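Local structure of Pex protein (Anabaena sp. PCC 7120, 2DQL) at residues R104-Q107 with N108-Y111. The protein is a circadian clock-associated protein with a PadR-like winged-helix fold, and probably binds DNA as a transcriptional regulator. Sequence-based numbering, arbitrary orientation.
Sequences RLWQ and NYIY
Trp106 and Ile110, one turn apart, make the tight side of this amphipathic alpha-helical segment of the long C-terminal helix 96-112 of this PadR-like, winged-helix protein. The indole is the platform: Ile110 CB stands 4.2 Å from the centroid of its six-membered ring and 14° off the ring normal, a CH-pi contact over one face. Farther out, Ile110 CD1 reaches Trp106 CH2 at 3.9 Å. The first torsion of Trp106, 160°, sets CG roughly opposite the backbone N and swings the indole forward along the helix, which explains why its six-membered ring meets residues of the following turn. Tyr109 joins from another direction, its CD2 lying 3.9 Å from Trp106 CZ3 in an oblique ring approach. Tyr26 and Tyr29 of helix 20-31 also meet the indole, fastening the C-terminal helix to that neighbour. With an alanine in place of Trp106, Ile110 and Tyr109 would probably lose the aromatic surface they share, and a gap would open against helix 20-31.

The other side is looser and more polar. Arg104, Gln107, Asn108 and Tyr111 are exposed, and the guanidinium of Arg104 turns back to a salt bridge with Asp101. Leu105 lies between the two sides and packs on Phe10 of the second subunit. Regular i to i+4 bonds run beneath both sides, but not equally straight: Ile110 N to Trp106 O is 2.8 Å and nearly straight, whereas Tyr111 N to Gln107 O bends to 134°. On the exposed side, Asn108 folds back over the preceding turn, bringing its ND2 to 2.8 Å from Arg104 O.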
loop_
_atom_site.group_PDB
_atom_site.type_symbol
_atom_site.label_atom_id
_atom_site.label_comp_id
_atom_site.label_asym_id
_atom_site.label_seq_id
_atom_site.Cartn_x
_atom_site.Cartn_y
_atom_site.Cartn_z
ATOM N N ARG A 104 -5.367 7.419 -19.528
ATOM C CA ARG A 104 -4.094 6.990 -20.092
ATOM C C ARG A 104 -3.088 6.725 -18.976
ATOM O O ARG A 104 -2.260 5.825 -19.084
ATOM C CB ARG A 104 -3.546 8.045 -21.060
ATOM C CG ARG A 104 -4.143 7.965 -22.466
ATOM C CD ARG A 104 -3.417 8.898 -23.437
ATOM N NE ARG A 104 -3.959 10.255 -23.439
ATOM C CZ ARG A 104 -5.091 10.606 -24.042
ATOM N NH1 ARG A 104 -5.808 9.700 -24.696
ATOM N NH2 ARG A 104 -5.509 11.864 -23.995
ATOM N N LEU A 105 -3.166 7.504 -17.902
ATOM C CA LEU A 105 -2.261 7.303 -16.772
ATOM C C LEU A 105 -2.511 5.924 -16.166
ATOM O O LEU A 105 -1.575 5.229 -15.769
ATOM C CB LEU A 105 -2.465 8.394 -15.714
ATOM C CG LEU A 105 -2.131 9.824 -16.153
ATOM C CD1 LEU A 105 -2.339 10.792 -14.988
ATOM C CD2 LEU A 105 -0.681 9.880 -16.647
ATOM N N TRP A 106 -3.778 5.527 -16.104
ATOM C CA TRP A 106 -4.136 4.221 -15.567
ATOM C C TRP A 106 -3.594 3.119 -16.470
ATOM O O TRP A 106 -2.942 2.187 -16.005
ATOM C CB TRP A 106 -5.659 4.085 -15.449
ATOM C CG TRP A 106 -6.128 2.658 -15.369
ATOM C CD1 TRP A 106 -6.799 1.960 -16.334
ATOM C CD2 TRP A 106 -5.913 1.743 -14.287
ATOM N NE1 TRP A 106 -7.015 0.665 -15.921
ATOM C CE2 TRP A 106 -6.480 0.505 -14.668
ATOM C CE3 TRP A 106 -5.295 1.848 -13.034
ATOM C CZ2 TRP A 106 -6.448 -0.621 -13.839
ATOM C CZ3 TRP A 106 -5.263 0.729 -12.209
ATOM C CH2 TRP A 106 -5.837 -0.490 -12.617
ATOM N N GLN A 107 -3.860 3.232 -17.767
ATOM C CA GLN A 107 -3.400 2.223 -18.713
ATOM C C GLN A 107 -1.883 2.030 -18.660
ATOM O O GLN A 107 -1.396 0.902 -18.683
ATOM C CB GLN A 107 -3.844 2.590 -20.129
ATOM C CG GLN A 107 -5.356 2.722 -20.260
ATOM C CD GLN A 107 -5.803 2.967 -21.684
ATOM O OE1 GLN A 107 -5.659 2.101 -22.551
ATOM N NE2 GLN A 107 -6.347 4.153 -21.936
ATOM N N ASN A 108 -1.137 3.126 -18.582
ATOM C CA ASN A 108 0.320 3.035 -18.512
ATOM C C ASN A 108 0.741 2.426 -17.177
ATOM O O ASN A 108 1.655 1.604 -17.115
ATOM C CB ASN A 108 0.954 4.422 -18.663
ATOM C CG ASN A 108 0.856 4.960 -20.079
ATOM O OD1 ASN A 108 1.336 4.336 -21.024
ATOM N ND2 ASN A 108 0.237 6.124 -20.232
ATOM N N TYR A 109 0.062 2.838 -16.112
ATOM C CA TYR A 109 0.339 2.355 -14.765
ATOM C C TYR A 109 0.174 0.842 -14.666
ATOM O O TYR A 109 1.021 0.145 -14.099
ATOM C CB TYR A 109 -0.617 3.029 -13.779
ATOM C CG TYR A 109 -0.528 2.522 -12.359
ATOM C CD1 TYR A 109 0.431 3.019 -11.477
ATOM C CD2 TYR A 109 -1.420 1.559 -11.889
ATOM C CE1 TYR A 109 0.493 2.574 -10.156
ATOM C CE2 TYR A 109 -1.366 1.107 -10.571
ATOM C CZ TYR A 109 -0.410 1.622 -9.712
ATOM O OH TYR A 109 -0.383 1.205 -8.401
ATOM N N ILE A 110 -0.924 0.346 -15.225
ATOM C CA ILE A 110 -1.243 -1.074 -15.196
ATOM C C ILE A 110 -0.418 -1.875 -16.202
ATOM O O ILE A 110 -0.200 -3.073 -16.020
ATOM C CB ILE A 110 -2.749 -1.295 -15.478
ATOM C CG1 ILE A 110 -3.147 -2.721 -15.108
ATOM C CG2 ILE A 110 -3.054 -1.030 -16.942
ATOM C CD1 ILE A 110 -3.072 -2.995 -13.629
ATOM N N TYR A 111 0.037 -1.212 -17.260
ATOM C CA TYR A 111 0.841 -1.871 -18.285
ATOM C C TYR A 111 2.212 -2.235 -17.724
ATOM O O TYR A 111 2.638 -3.387 -17.794
ATOM C CB TYR A 111 1.015 -0.946 -19.493
ATOM C CG TYR A 111 1.883 -1.523 -20.591
ATOM C CD1 TYR A 111 1.419 -2.556 -21.407
ATOM C CD2 TYR A 111 3.177 -1.047 -20.803
ATOM C CE1 TYR A 111 2.224 -3.102 -22.408
ATOM C CE2 TYR A 111 3.990 -1.586 -21.799
ATOM C CZ TYR A 111 3.507 -2.611 -22.596
ATOM O OH TYR A 111 4.309 -3.145 -23.583
#